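Local coordinates for protein MxaA (Stigmatella aurantiaca, PDB 4W4T) that uses NADPH, as the terminal reductase domain of the myxalamid PKS-NRPS assembly line, to release the product, probably from its phosphopantetheine arm, as a primary alcohol, at residues L67-L72 / R100-S105; V118-D123 / L129-K134; D279-L284 / M376-S381; V295-R300 / G382-A387; F328-R333 / S409-G414. All blocks are in the same frame, centred on the assembly; numbering follows the deposited sequence.

Interaction 1 of 5, residues L67-L72 / R100-S105; sequences LGAFLL and RKNLES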
# COMPACT_ATOMS: atom_id res chain seq x y z
N LEU A 67 3.45 12.49 -19.41
CA LEU A 67 2.79 13.14 -20.55
C LEU A 67 3.20 14.61 -20.66
O LEU A 67 3.44 15.12 -21.76
CB LEU A 67 1.27 13.04 -20.44
CG LEU A 67 0.48 13.72 -21.57
CD1 LEU A 67 0.89 13.18 -22.94
CD2 LEU A 67 -0.99 13.51 -21.33
N GLY A 68 3.26 15.29 -19.52
CA GLY A 68 3.59 16.71 -19.50
C GLY A 68 4.92 17.07 -20.16
O GLY A 68 5.02 18.10 -20.82
N ALA A 69 5.92 16.22 -19.99
CA ALA A 69 7.22 16.43 -20.62
C ALA A 69 7.10 16.48 -22.14
O ALA A 69 7.65 17.35 -22.80
CB ALA A 69 8.20 15.35 -20.20
N PHE A 70 6.37 15.52 -22.70
CA PHE A 70 6.22 15.42 -24.15
C PHE A 70 5.33 16.54 -24.67
O PHE A 70 5.61 17.13 -25.71
CB PHE A 70 5.66 14.04 -24.53
CG PHE A 70 6.62 12.93 -24.24
CD1 PHE A 70 6.72 12.39 -22.97
CD2 PHE A 70 7.46 12.45 -25.24
CE1 PHE A 70 7.62 11.38 -22.69
CE2 PHE A 70 8.36 11.44 -24.98
CZ PHE A 70 8.45 10.89 -23.71
N LEU A 71 4.28 16.86 -23.92
CA LEU A 71 3.42 17.99 -24.25
C LEU A 71 4.23 19.28 -24.27
O LEU A 71 4.08 20.11 -25.17
CB LEU A 71 2.27 18.08 -23.25
CG LEU A 71 0.98 18.81 -23.60
CD1 LEU A 71 0.50 18.45 -25.01
CD2 LEU A 71 -0.10 18.44 -22.56
N LEU A 72 5.11 19.46 -23.30
CA LEU A 72 5.91 20.69 -23.28
C LEU A 72 6.82 20.76 -24.51
O LEU A 72 6.85 21.77 -25.22
CB LEU A 72 6.74 20.78 -22.01
CG LEU A 72 7.69 21.98 -21.98
CD1 LEU A 72 6.95 23.28 -22.29
CD2 LEU A 72 8.40 22.05 -20.64
N ARG A 100 13.56 21.14 -16.60
CA ARG A 100 14.64 20.66 -17.47
C ARG A 100 15.02 19.21 -17.18
O ARG A 100 15.15 18.40 -18.11
CB ARG A 100 15.89 21.54 -17.32
CG ARG A 100 16.99 21.17 -18.31
CD ARG A 100 18.29 21.92 -18.04
NE ARG A 100 18.81 21.62 -16.72
CZ ARG A 100 18.78 22.47 -15.69
NH1 ARG A 100 18.27 23.69 -15.84
NH2 ARG A 100 19.27 22.09 -14.52
N LYS A 101 15.18 18.87 -15.91
CA LYS A 101 15.57 17.52 -15.54
C LYS A 101 14.53 16.49 -15.97
O LYS A 101 14.87 15.39 -16.44
CB LYS A 101 15.82 17.41 -14.03
CG LYS A 101 17.13 18.05 -13.57
CD LYS A 101 17.39 17.82 -12.08
CE LYS A 101 18.64 18.55 -11.61
NZ LYS A 101 19.86 18.13 -12.37
N ASN A 102 13.25 16.84 -15.82
CA ASN A 102 12.18 15.95 -16.25
C ASN A 102 12.31 15.66 -17.74
O ASN A 102 12.25 14.50 -18.15
CB ASN A 102 10.80 16.55 -15.96
CG ASN A 102 9.66 15.56 -16.21
OD1 ASN A 102 9.72 14.42 -15.78
ND2 ASN A 102 8.62 16.01 -16.91
N LEU A 103 12.51 16.70 -18.54
CA LEU A 103 12.61 16.50 -19.98
C LEU A 103 13.88 15.72 -20.33
O LEU A 103 13.87 14.89 -21.24
CB LEU A 103 12.56 17.83 -20.73
CG LEU A 103 11.14 18.23 -21.16
CD1 LEU A 103 10.26 18.57 -19.96
CD2 LEU A 103 11.14 19.38 -22.17
N GLU A 104 14.96 15.96 -19.58
CA GLU A 104 16.22 15.25 -19.80
C GLU A 104 16.04 13.75 -19.59
O GLU A 104 16.64 12.94 -20.30
CB GLU A 104 17.32 15.80 -18.88
CG GLU A 104 17.99 17.07 -19.39
CD GLU A 104 18.97 17.70 -18.40
OE1 GLU A 104 19.02 17.31 -17.22
OE2 GLU A 104 19.72 18.60 -18.83
N SER A 105 15.20 13.37 -18.63
CA SER A 105 15.00 11.97 -18.31
C SER A 105 14.33 11.20 -19.45
O SER A 105 14.43 9.97 -19.51
CB SER A 105 14.19 11.82 -17.03
OG SER A 105 12.86 12.25 -17.22
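A69 and L72 meet N102 and L103 in a buried contact between two helices of the Rossmann fold: helix 66-78, which follows the first strand and its glycine-rich NADPH-binding turn, and helix 92-105, which precedes strand 117-121. The two short axes approach to 9.3 Å and cross at -95°, nearly perpendicular, and the small side chain of A69 lets the backbones close to 5.4 Å between A69 CA and L103 CA. L103 carries most of the apolar part. Its CB leaves the helix to one side, but the branch bends back so that CD1 rests over the A69 backbone, 3.8 Å from A69 CA, and both its methyls touch L72 CD2. The L72 CD2 methyl lies 4.0 Å from L103 CD1, the two side chains crossing at about a right angle. L72 reaches this place with CG anti to its backbone N (chi1 175°), and it also packs on I83 and C85 of strand 82-87. N102 supplies the polar element. From helix 92-105 its amide extends over the start of helix 66-78, and ND2 donates to the backbone carbonyls of A63 and G65, two bonds that fix the amide against the turn where T64 to L67 bind NADPH. The same N102 ND2 lies 3.4 Å from A69 CB.

Interaction 2 of 5, residues V118-D123 / L129-K134; sequences VPVRGD and LGLSEK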
# COMPACT_ATOMS: atom_id res chain seq x y z
N VAL A 118 8.75 29.41 -19.09
CA VAL A 118 8.66 30.32 -17.97
C VAL A 118 8.04 29.66 -16.78
O VAL A 118 6.80 29.52 -16.75
CB VAL A 118 7.80 31.56 -18.34
CG1 VAL A 118 7.76 32.54 -17.17
CG2 VAL A 118 8.28 32.20 -19.59
N PRO A 119 8.86 29.23 -15.83
CA PRO A 119 8.21 28.60 -14.70
C PRO A 119 7.36 29.59 -13.90
O PRO A 119 7.67 30.79 -13.82
CB PRO A 119 9.35 28.09 -13.85
CG PRO A 119 10.50 28.01 -14.69
CD PRO A 119 10.31 29.03 -15.81
N VAL A 120 6.26 29.08 -13.37
CA VAL A 120 5.41 29.83 -12.47
C VAL A 120 5.40 29.01 -11.20
O VAL A 120 4.93 27.88 -11.21
CB VAL A 120 4.00 30.03 -13.07
CG1 VAL A 120 3.07 30.77 -12.06
CG2 VAL A 120 4.06 30.78 -14.38
N ARG A 121 5.96 29.55 -10.13
CA ARG A 121 5.95 28.85 -8.85
C ARG A 121 4.52 28.68 -8.38
O ARG A 121 3.77 29.67 -8.33
CB ARG A 121 6.72 29.61 -7.76
CG ARG A 121 8.21 29.73 -7.95
CD ARG A 121 8.76 30.57 -6.80
NE ARG A 121 8.34 30.03 -5.52
CZ ARG A 121 8.33 30.70 -4.37
NH1 ARG A 121 8.72 31.97 -4.34
NH2 ARG A 121 7.92 30.10 -3.26
N GLY A 122 4.15 27.46 -7.99
CA GLY A 122 2.77 27.20 -7.64
C GLY A 122 2.42 25.73 -7.50
O GLY A 122 3.26 24.84 -7.69
N ASP A 123 1.16 25.49 -7.19
CA ASP A 123 0.69 24.19 -6.72
C ASP A 123 -0.76 24.04 -7.13
O ASP A 123 -1.62 24.78 -6.67
CB ASP A 123 0.83 24.10 -5.20
CG ASP A 123 0.59 22.70 -4.66
OD1 ASP A 123 -0.04 21.86 -5.35
OD2 ASP A 123 1.02 22.44 -3.51
N LEU A 129 -3.98 28.34 -7.51
CA LEU A 129 -2.80 27.60 -7.96
C LEU A 129 -1.58 27.92 -7.11
O LEU A 129 -0.45 27.80 -7.57
CB LEU A 129 -2.50 27.90 -9.43
CG LEU A 129 -3.69 27.84 -10.38
CD1 LEU A 129 -3.31 28.35 -11.77
CD2 LEU A 129 -4.23 26.41 -10.44
N GLY A 130 -1.81 28.34 -5.87
CA GLY A 130 -0.71 28.64 -4.97
C GLY A 130 -0.17 30.06 -5.10
O GLY A 130 0.79 30.43 -4.42
N LEU A 131 -0.81 30.86 -5.95
CA LEU A 131 -0.36 32.22 -6.20
C LEU A 131 -1.01 33.20 -5.22
O LEU A 131 -2.10 32.94 -4.72
CB LEU A 131 -0.68 32.65 -7.63
CG LEU A 131 -0.22 31.77 -8.79
CD1 LEU A 131 -0.65 32.38 -10.13
CD2 LEU A 131 1.27 31.58 -8.73
N SER A 132 -0.35 34.33 -4.98
CA SER A 132 -0.97 35.43 -4.25
C SER A 132 -2.04 36.07 -5.12
O SER A 132 -2.05 35.86 -6.33
CB SER A 132 0.08 36.47 -3.86
OG SER A 132 0.54 37.15 -5.01
N GLU A 133 -2.93 36.87 -4.53
CA GLU A 133 -3.93 37.58 -5.34
C GLU A 133 -3.28 38.42 -6.43
O GLU A 133 -3.76 38.47 -7.58
CB GLU A 133 -4.80 38.48 -4.46
CG GLU A 133 -5.62 37.72 -3.44
CD GLU A 133 -6.83 37.05 -4.06
OE1 GLU A 133 -7.11 37.30 -5.26
OE2 GLU A 133 -7.51 36.28 -3.34
N LYS A 134 -2.17 39.08 -6.09
CA LYS A 134 -1.51 39.95 -7.05
C LYS A 134 -0.91 39.11 -8.19
O LYS A 134 -1.03 39.47 -9.36
CB LYS A 134 -0.41 40.77 -6.37
CG LYS A 134 0.02 41.96 -7.21
CD LYS A 134 1.03 42.84 -6.49
CE LYS A 134 1.58 43.89 -7.44
NZ LYS A 134 2.87 44.46 -6.95
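D123 and L129 are joined by the one hydrogen bond between these segments: D123 N donates to L129 O, a bond of 2.8 Å that is nearly straight at the hydrogen (168°), although the donor stands 56° out of the carbonyl plane. The backbones also meet in the reverse sense, since L129 CA lies 3.3 Å from D123 O in a CA-H...O contact. Both glycines fall here, G122 and G130 facing each other with CA atoms 4.6 Å apart, and G130 takes a positive phi (86°) that calls for glycine.

Apolar contact comes from L131, whose CD2 swings back towards the strand end. It lies 3.9 Å from V120 CG1, the two side chains crossing at about a right angle, and 3.2 Å from the backbone oxygen of R121.

Other polar groups bond outside the segments. D123 OD1 accepts from G125 N, while OD2 forms only a long, weak ion pair with R88; R121 NE donates to S89 O, and S132 caps the helix 133-142 while its own N bonds E135 OE1, consistent with a capping box. The connection thus turns back tightly from the end of strand 117-121, holding the D123-I124-G125 turn that binds NADPH, as at the cofactor edge of a Rossmann-fold short-chain dehydrogenase.

Interaction 3 of 5, residues D279-L284 / M376-S381; sequences DALLDL and MVVCDS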
# COMPACT_ATOMS: atom_id res chain seq x y z
N ASP A 279 -9.24 -11.45 -20.57
CA ASP A 279 -10.01 -11.36 -21.81
C ASP A 279 -10.22 -9.92 -22.28
O ASP A 279 -10.96 -9.69 -23.22
CB ASP A 279 -11.36 -12.06 -21.66
CG ASP A 279 -12.12 -11.62 -20.43
OD1 ASP A 279 -11.92 -10.48 -19.96
OD2 ASP A 279 -12.94 -12.43 -19.93
N ALA A 280 -9.57 -8.95 -21.64
CA ALA A 280 -9.73 -7.55 -22.04
C ALA A 280 -9.16 -7.27 -23.43
O ALA A 280 -8.24 -7.94 -23.89
CB ALA A 280 -9.08 -6.64 -21.02
N LEU A 281 -9.72 -6.26 -24.10
CA LEU A 281 -9.10 -5.72 -25.31
C LEU A 281 -8.12 -4.64 -24.88
O LEU A 281 -8.52 -3.48 -24.70
CB LEU A 281 -10.15 -5.14 -26.26
CG LEU A 281 -11.34 -6.03 -26.56
CD1 LEU A 281 -12.35 -5.30 -27.43
CD2 LEU A 281 -10.87 -7.31 -27.23
N LEU A 282 -6.86 -5.01 -24.73
CA LEU A 282 -5.88 -4.12 -24.12
C LEU A 282 -5.56 -2.89 -24.97
O LEU A 282 -5.26 -3.00 -26.16
CB LEU A 282 -4.59 -4.89 -23.83
CG LEU A 282 -4.78 -6.12 -22.92
CD1 LEU A 282 -3.54 -7.00 -22.98
CD2 LEU A 282 -5.06 -5.70 -21.48
N ASP A 283 -5.65 -1.74 -24.32
CA ASP A 283 -5.18 -0.48 -24.89
C ASP A 283 -3.74 -0.16 -24.49
O ASP A 283 -3.40 -0.19 -23.31
CB ASP A 283 -6.07 0.67 -24.44
CG ASP A 283 -5.66 1.98 -25.07
OD1 ASP A 283 -5.56 1.98 -26.31
OD2 ASP A 283 -5.44 2.99 -24.35
N LEU A 284 -2.91 0.14 -25.47
CA LEU A 284 -1.58 0.70 -25.23
C LEU A 284 -1.40 1.84 -26.19
O LEU A 284 -1.31 1.63 -27.41
CB LEU A 284 -0.47 -0.33 -25.41
CG LEU A 284 -0.23 -1.39 -24.34
CD1 LEU A 284 -1.20 -2.54 -24.51
CD2 LEU A 284 1.19 -1.89 -24.47
N MSE A 376 -12.05 -3.63 -18.07
CA MSE A 376 -11.41 -2.45 -18.64
C MSE A 376 -12.38 -1.74 -19.59
O MSE A 376 -13.43 -2.29 -19.93
CB MSE A 376 -10.13 -2.84 -19.35
CG MSE A 376 -9.13 -3.45 -18.38
SE MSE A 376 -7.45 -3.90 -19.24
CE MSE A 376 -6.78 -5.19 -17.92
N VAL A 377 -12.06 -0.51 -19.97
CA VAL A 377 -12.95 0.23 -20.85
C VAL A 377 -12.48 0.13 -22.30
O VAL A 377 -11.29 0.10 -22.58
CB VAL A 377 -13.05 1.72 -20.42
CG1 VAL A 377 -11.69 2.36 -20.41
CG2 VAL A 377 -13.98 2.47 -21.35
N VAL A 378 -13.44 0.05 -23.20
CA VAL A 378 -13.16 0.08 -24.63
C VAL A 378 -13.79 1.34 -25.19
O VAL A 378 -14.96 1.60 -24.95
CB VAL A 378 -13.73 -1.16 -25.33
CG1 VAL A 378 -13.36 -1.16 -26.80
CG2 VAL A 378 -13.23 -2.40 -24.64
N CYS A 379 -12.99 2.13 -25.92
CA CYS A 379 -13.39 3.45 -26.42
C CYS A 379 -13.36 3.53 -27.93
O CYS A 379 -12.44 3.02 -28.57
CB CYS A 379 -12.46 4.54 -25.87
SG CYS A 379 -12.64 4.72 -24.12
N ASP A 380 -14.37 4.20 -28.48
CA ASP A 380 -14.36 4.54 -29.90
C ASP A 380 -13.54 5.81 -30.10
O ASP A 380 -13.50 6.66 -29.22
CB ASP A 380 -15.78 4.73 -30.42
CG ASP A 380 -15.81 4.99 -31.91
OD1 ASP A 380 -15.59 4.04 -32.68
OD2 ASP A 380 -16.04 6.15 -32.32
N SER A 381 -12.88 5.94 -31.25
CA SER A 381 -12.04 7.11 -31.52
C SER A 381 -12.27 7.70 -32.91
O SER A 381 -11.40 8.38 -33.46
CB SER A 381 -10.57 6.75 -31.33
OG SER A 381 -10.20 5.61 -32.09
O HOH W 1 -9.94 -2.38 -22.54
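M376, L281 and V378 bury the most surface between two irregular segments, one leading from strand 274-277 to strand 285-286, the other running up to helix 382-388. M376, selenomethionine in this crystal, does the most. Its CG stands anti to the carbonyl carbon (chi1 -62°) and the chain beyond is extended, which carries SE across to the other segment, where it rests on two methyls at once: A280 CB at 3.7 Å and L282 CD2 at the same separation. The terminal CE continues past both, 4.0 Å from L282 CD2, and the L282 and M376 side chains cross obliquely. A280 turns its CB straight at this selenium, whereas the CB of L282 points away and only its CD2 end returns to the contact; L282 also packs on V316 and on A318 and M321 of helix 318-328.

L281 and V378 form a second, separate apolar patch, with L281 CD1 meeting V378 CG2 at 4.1 Å; both side chains set off alongside the facing segment, and L281 leans on F315 as well.

The nearest CA atoms, of A280 and M376, are 6.4 Å apart; between the two patches a water bridges the backbones. It donates to L281 O and to V377 O, each over 2.8 Å, satisfying two carbonyls that have no direct bond to each other. V378 and D380 pair in turn with I202. This water-bridged seam ties the loop between strands 274-277 and 285-286 to the irregular run before helix 382-388, at the reductase surface beside the Rossmann sheet.

Interaction 4 of 5, residues V295-R300 / G382-A387; sequences VDLSMR and GDTLKA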
# COMPACT_ATOMS: atom_id res chain seq x y z
N VAL A 295 -1.92 18.39 -29.06
CA VAL A 295 -1.52 19.66 -29.65
C VAL A 295 -2.25 19.86 -30.98
O VAL A 295 -2.80 20.93 -31.21
CB VAL A 295 0.00 19.76 -29.84
CG1 VAL A 295 0.37 21.02 -30.63
CG2 VAL A 295 0.70 19.77 -28.48
N ASP A 296 -2.30 18.86 -31.82
CA ASP A 296 -3.01 18.94 -33.08
C ASP A 296 -4.45 19.32 -32.89
O ASP A 296 -4.91 20.20 -33.50
CB ASP A 296 -2.91 17.63 -33.85
CG ASP A 296 -1.61 17.50 -34.61
OD1 ASP A 296 -0.89 18.45 -34.76
OD2 ASP A 296 -1.32 16.45 -35.11
N LEU A 297 -5.15 18.63 -32.02
CA LEU A 297 -6.58 18.89 -31.80
C LEU A 297 -6.80 20.26 -31.19
O LEU A 297 -7.78 20.93 -31.50
CB LEU A 297 -7.20 17.82 -30.90
CG LEU A 297 -7.31 16.43 -31.55
CD1 LEU A 297 -7.48 15.37 -30.47
CD2 LEU A 297 -8.48 16.40 -32.53
N SER A 298 -5.88 20.68 -30.33
CA SER A 298 -6.03 21.97 -29.65
C SER A 298 -5.97 23.12 -30.64
O SER A 298 -6.39 24.24 -30.33
CB SER A 298 -4.95 22.16 -28.58
OG SER A 298 -3.68 22.40 -29.17
N MSE A 299 -5.44 22.86 -31.83
CA MSE A 299 -5.22 23.95 -32.76
C MSE A 299 -6.27 24.01 -33.85
O MSE A 299 -6.17 24.84 -34.76
CB MSE A 299 -3.83 23.83 -33.35
CG MSE A 299 -2.81 23.94 -32.24
SE MSE A 299 -1.13 24.63 -32.84
CE MSE A 299 -0.73 23.18 -34.07
N ARG A 300 -7.28 23.17 -33.73
CA ARG A 300 -8.41 23.18 -34.64
C ARG A 300 -9.58 23.87 -33.96
O ARG A 300 -9.99 23.45 -32.87
CB ARG A 300 -8.79 21.76 -35.06
CG ARG A 300 -7.67 21.00 -35.78
CD ARG A 300 -8.04 19.53 -35.96
NE ARG A 300 -9.39 19.37 -36.48
CZ ARG A 300 -9.69 19.38 -37.77
NH1 ARG A 300 -8.73 19.55 -38.67
NH2 ARG A 300 -10.95 19.23 -38.16
N GLY A 382 -13.46 7.45 -33.46
CA GLY A 382 -13.77 7.85 -34.82
C GLY A 382 -13.70 9.35 -35.04
O GLY A 382 -13.27 9.79 -36.10
N ASP A 383 -14.11 10.15 -34.04
CA ASP A 383 -14.02 11.61 -34.16
C ASP A 383 -12.58 12.10 -34.14
O ASP A 383 -12.22 13.05 -34.84
CB ASP A 383 -14.83 12.29 -33.05
CG ASP A 383 -16.31 12.02 -33.16
OD1 ASP A 383 -16.73 11.52 -34.23
OD2 ASP A 383 -17.05 12.29 -32.20
N THR A 384 -11.74 11.44 -33.34
CA THR A 384 -10.32 11.76 -33.36
C THR A 384 -9.70 11.41 -34.71
O THR A 384 -8.94 12.19 -35.28
CB THR A 384 -9.58 11.01 -32.26
OG1 THR A 384 -10.16 11.34 -30.98
CG2 THR A 384 -8.10 11.38 -32.28
N LEU A 385 -10.01 10.22 -35.21
CA LEU A 385 -9.44 9.76 -36.48
C LEU A 385 -9.75 10.75 -37.61
O LEU A 385 -8.85 11.16 -38.36
CB LEU A 385 -9.96 8.37 -36.82
CG LEU A 385 -9.17 7.59 -37.87
CD1 LEU A 385 -7.87 7.00 -37.28
CD2 LEU A 385 -10.04 6.50 -38.50
N LYS A 386 -11.01 11.16 -37.70
CA LYS A 386 -11.40 12.17 -38.70
C LYS A 386 -10.66 13.49 -38.52
O LYS A 386 -10.09 14.03 -39.48
CB LYS A 386 -12.90 12.43 -38.67
CG LYS A 386 -13.76 11.19 -38.79
CD LYS A 386 -15.22 11.52 -39.09
CE LYS A 386 -16.11 10.29 -38.91
NZ LYS A 386 -16.91 10.35 -37.65
N ALA A 387 -10.63 14.00 -37.29
CA ALA A 387 -10.04 15.31 -37.06
C ALA A 387 -8.54 15.32 -37.38
O ALA A 387 -7.98 16.36 -37.72
CB ALA A 387 -10.30 15.77 -35.61
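The guanidinium of R300 has the backbone oxygen of A387 over one face, 3.2 Å above its plane and shifted towards the rim. A387 O is 3.4 Å from R300 NH1, yet the angle is too poor for a hydrogen bond, so this is a contact of the carbonyl with the flat face and with the CD-NE end of the chain. The chain bends at chi3 (47°), which brings the guanidinium over A387 O and lays the chain alongside A387: R300 NE is 3.8 Å from A387 CB. R300 NH2 also forms a long, weak ion pair with E302.

The apolar half belongs to L297. Its CD2 methyl presses on A387 CB at 3.6 Å, the closest carbon pair here, while CD1 reaches T384 CG2 at 4.4 Å, so that L297 spans one turn of the facing helix. CG lies beside the backbone N (chi1 -70°), and the two methyls fan out towards that helix. L297 and T384 both also lie on Y308 and L310 of strand 307-310, which places the pair on one end of the parallel Rossmann sheet, where helix 287-298 and helix 382-388 pack side by side against strand 307-310.

T384 OG1 is directed elsewhere, to E204 OE2, and E204 OE1 accepts from D383 N, so one carboxylate holds the start of helix 382-388 at two points. G382 N is bonded to D380 OD2 in the same turn. On helix 287-298, D296 makes a salt bridge to R78, which sets this helix against helix 66-78.

Interaction 5 of 5, residues F328-R333 / S409-G414; sequences FGYGLR and SLVHRG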
# COMPACT_ATOMS: atom_id res chain seq x y z
N PHE A 328 11.03 -11.30 -27.53
CA PHE A 328 12.13 -10.49 -27.04
C PHE A 328 13.08 -11.33 -26.20
O PHE A 328 14.27 -11.03 -26.14
CB PHE A 328 11.60 -9.31 -26.21
CG PHE A 328 12.68 -8.37 -25.76
CD1 PHE A 328 13.17 -7.41 -26.62
CD2 PHE A 328 13.22 -8.47 -24.49
CE1 PHE A 328 14.17 -6.53 -26.21
CE2 PHE A 328 14.22 -7.60 -24.07
CZ PHE A 328 14.70 -6.63 -24.94
N GLY A 329 12.57 -12.36 -25.54
CA GLY A 329 13.44 -13.29 -24.84
C GLY A 329 13.03 -13.68 -23.43
O GLY A 329 13.79 -14.37 -22.74
N TYR A 330 11.86 -13.25 -22.98
CA TYR A 330 11.42 -13.55 -21.63
C TYR A 330 10.45 -14.72 -21.59
O TYR A 330 9.43 -14.72 -22.28
CB TYR A 330 10.76 -12.32 -20.99
CG TYR A 330 11.70 -11.16 -20.77
CD1 TYR A 330 12.82 -11.31 -19.97
CD2 TYR A 330 11.45 -9.92 -21.33
CE1 TYR A 330 13.69 -10.26 -19.76
CE2 TYR A 330 12.31 -8.86 -21.12
CZ TYR A 330 13.43 -9.05 -20.33
OH TYR A 330 14.29 -8.00 -20.11
N GLY A 331 10.74 -15.71 -20.77
CA GLY A 331 9.81 -16.81 -20.59
C GLY A 331 8.56 -16.38 -19.85
O GLY A 331 8.63 -15.66 -18.87
N LEU A 332 7.41 -16.83 -20.34
CA LEU A 332 6.13 -16.54 -19.70
C LEU A 332 5.19 -17.74 -19.82
O LEU A 332 4.70 -18.06 -20.91
CB LEU A 332 5.49 -15.30 -20.33
CG LEU A 332 6.14 -13.93 -20.09
CD1 LEU A 332 5.35 -12.86 -20.85
CD2 LEU A 332 6.21 -13.58 -18.60
N ARG A 333 4.95 -18.41 -18.70
CA ARG A 333 3.85 -19.36 -18.62
C ARG A 333 2.57 -18.56 -18.50
O ARG A 333 2.57 -17.47 -17.93
CB ARG A 333 4.00 -20.30 -17.41
CG ARG A 333 5.29 -21.08 -17.36
CD ARG A 333 5.25 -22.14 -16.26
NE ARG A 333 4.80 -21.57 -14.99
CZ ARG A 333 5.56 -20.86 -14.17
NH1 ARG A 333 6.84 -20.65 -14.47
NH2 ARG A 333 5.05 -20.37 -13.05
N SER A 409 14.62 -0.45 -23.87
CA SER A 409 14.82 0.73 -23.04
C SER A 409 14.81 0.38 -21.55
O SER A 409 15.67 0.85 -20.79
CB SER A 409 13.75 1.78 -23.34
OG SER A 409 13.90 2.93 -22.50
N LEU A 410 13.87 -0.45 -21.12
CA LEU A 410 13.81 -0.87 -19.73
C LEU A 410 15.04 -1.65 -19.31
O LEU A 410 15.51 -1.51 -18.19
CB LEU A 410 12.55 -1.70 -19.47
CG LEU A 410 11.26 -0.93 -19.71
CD1 LEU A 410 10.05 -1.84 -19.59
CD2 LEU A 410 11.16 0.24 -18.74
N VAL A 411 15.57 -2.47 -20.22
CA VAL A 411 16.81 -3.20 -19.93
C VAL A 411 17.97 -2.21 -19.84
O VAL A 411 18.77 -2.27 -18.91
CB VAL A 411 17.11 -4.28 -21.00
CG1 VAL A 411 18.52 -4.83 -20.82
CG2 VAL A 411 16.11 -5.40 -20.92
N HIS A 412 18.05 -1.29 -20.80
CA HIS A 412 19.16 -0.34 -20.87
C HIS A 412 19.21 0.53 -19.61
O HIS A 412 20.29 0.89 -19.14
CB HIS A 412 19.04 0.53 -22.11
CG HIS A 412 20.11 1.57 -22.22
ND1 HIS A 412 21.42 1.27 -22.56
CD2 HIS A 412 20.08 2.91 -22.05
CE1 HIS A 412 22.13 2.37 -22.59
NE2 HIS A 412 21.34 3.39 -22.28
N ARG A 413 18.03 0.85 -19.08
CA ARG A 413 17.94 1.70 -17.91
C ARG A 413 17.99 0.91 -16.61
O ARG A 413 17.87 1.47 -15.53
CB ARG A 413 16.66 2.53 -17.98
CG ARG A 413 16.67 3.52 -19.13
CD ARG A 413 15.46 4.42 -19.10
NE ARG A 413 14.36 3.85 -19.86
CZ ARG A 413 13.09 3.86 -19.47
NH1 ARG A 413 12.76 4.41 -18.30
NH2 ARG A 413 12.16 3.32 -20.25
N GLY A 414 18.17 -0.40 -16.71
CA GLY A 414 18.40 -1.21 -15.54
C GLY A 414 17.14 -1.60 -14.78
O GLY A 414 17.22 -2.16 -13.70
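F328 and V411 are the nearest backbone pair, their CA atoms 11.2 Å apart, so the two segments meet through side chains alone. Each segment contains a helix end at which a glycine leaves helical geometry: G329 ends helix 318-328 with phi 134°, and G414 ends helix 400-412 with phi 82° in a Schellman motif, its N bonded back to V411 O at 2.9 Å. The contact is thus a small one between two helix termini in the C-terminal part of the reductase, away from the NADPH site.

A single methyl, V411 CG2, does the touching. It lies near the plane of the F328 ring, at its edge, 4.3 Å from F328 CE2, and 3.3 Å from Y330 OH. The Y330 and V411 side chains run alongside one another in opposite senses, and the phenol oxygen is hydrogen-bonded to K417 O in the tail beyond G414, which fixes where the ring ends. Y330 also packs on V270 and L407, F328 on S404 and L407; both rings also touch P419 of the C-terminal tail.

On the far side of this helix end, R413 folds back on its own turn. Its NE and NH2 both donate to S409 OG, which lies only 9° out of the guanidinium plane, and its NH1 donates to W256 O. Of the pair on S409 OG, R413 NE is at 2.8 Å and R413 NH2 at 2.9 Å.

Overall arrangement
From the N terminus, interaction 1 closes first, joining the helix after the first strand to the helix before strand 117-121. Interaction 2 opens on that very strand and closes a loop of only five intervening residues; both lie in the NADPH-binding half of the Rossmann fold. The other three are long-range and interleave: interaction 3 joins 279-284 to 376-381, interaction 4 takes 295-300 to 382-387, and interaction 5 takes 328-333 to 409-414, each crossing the other two. Interactions 3 and 4 adjoin at S381 and G382, so one late segment serves both. Interactions 1 and 4 touch through L71 and V295, linking helix 66-78 to helix 287-298, which meets the late helix 382-388 in interaction 4.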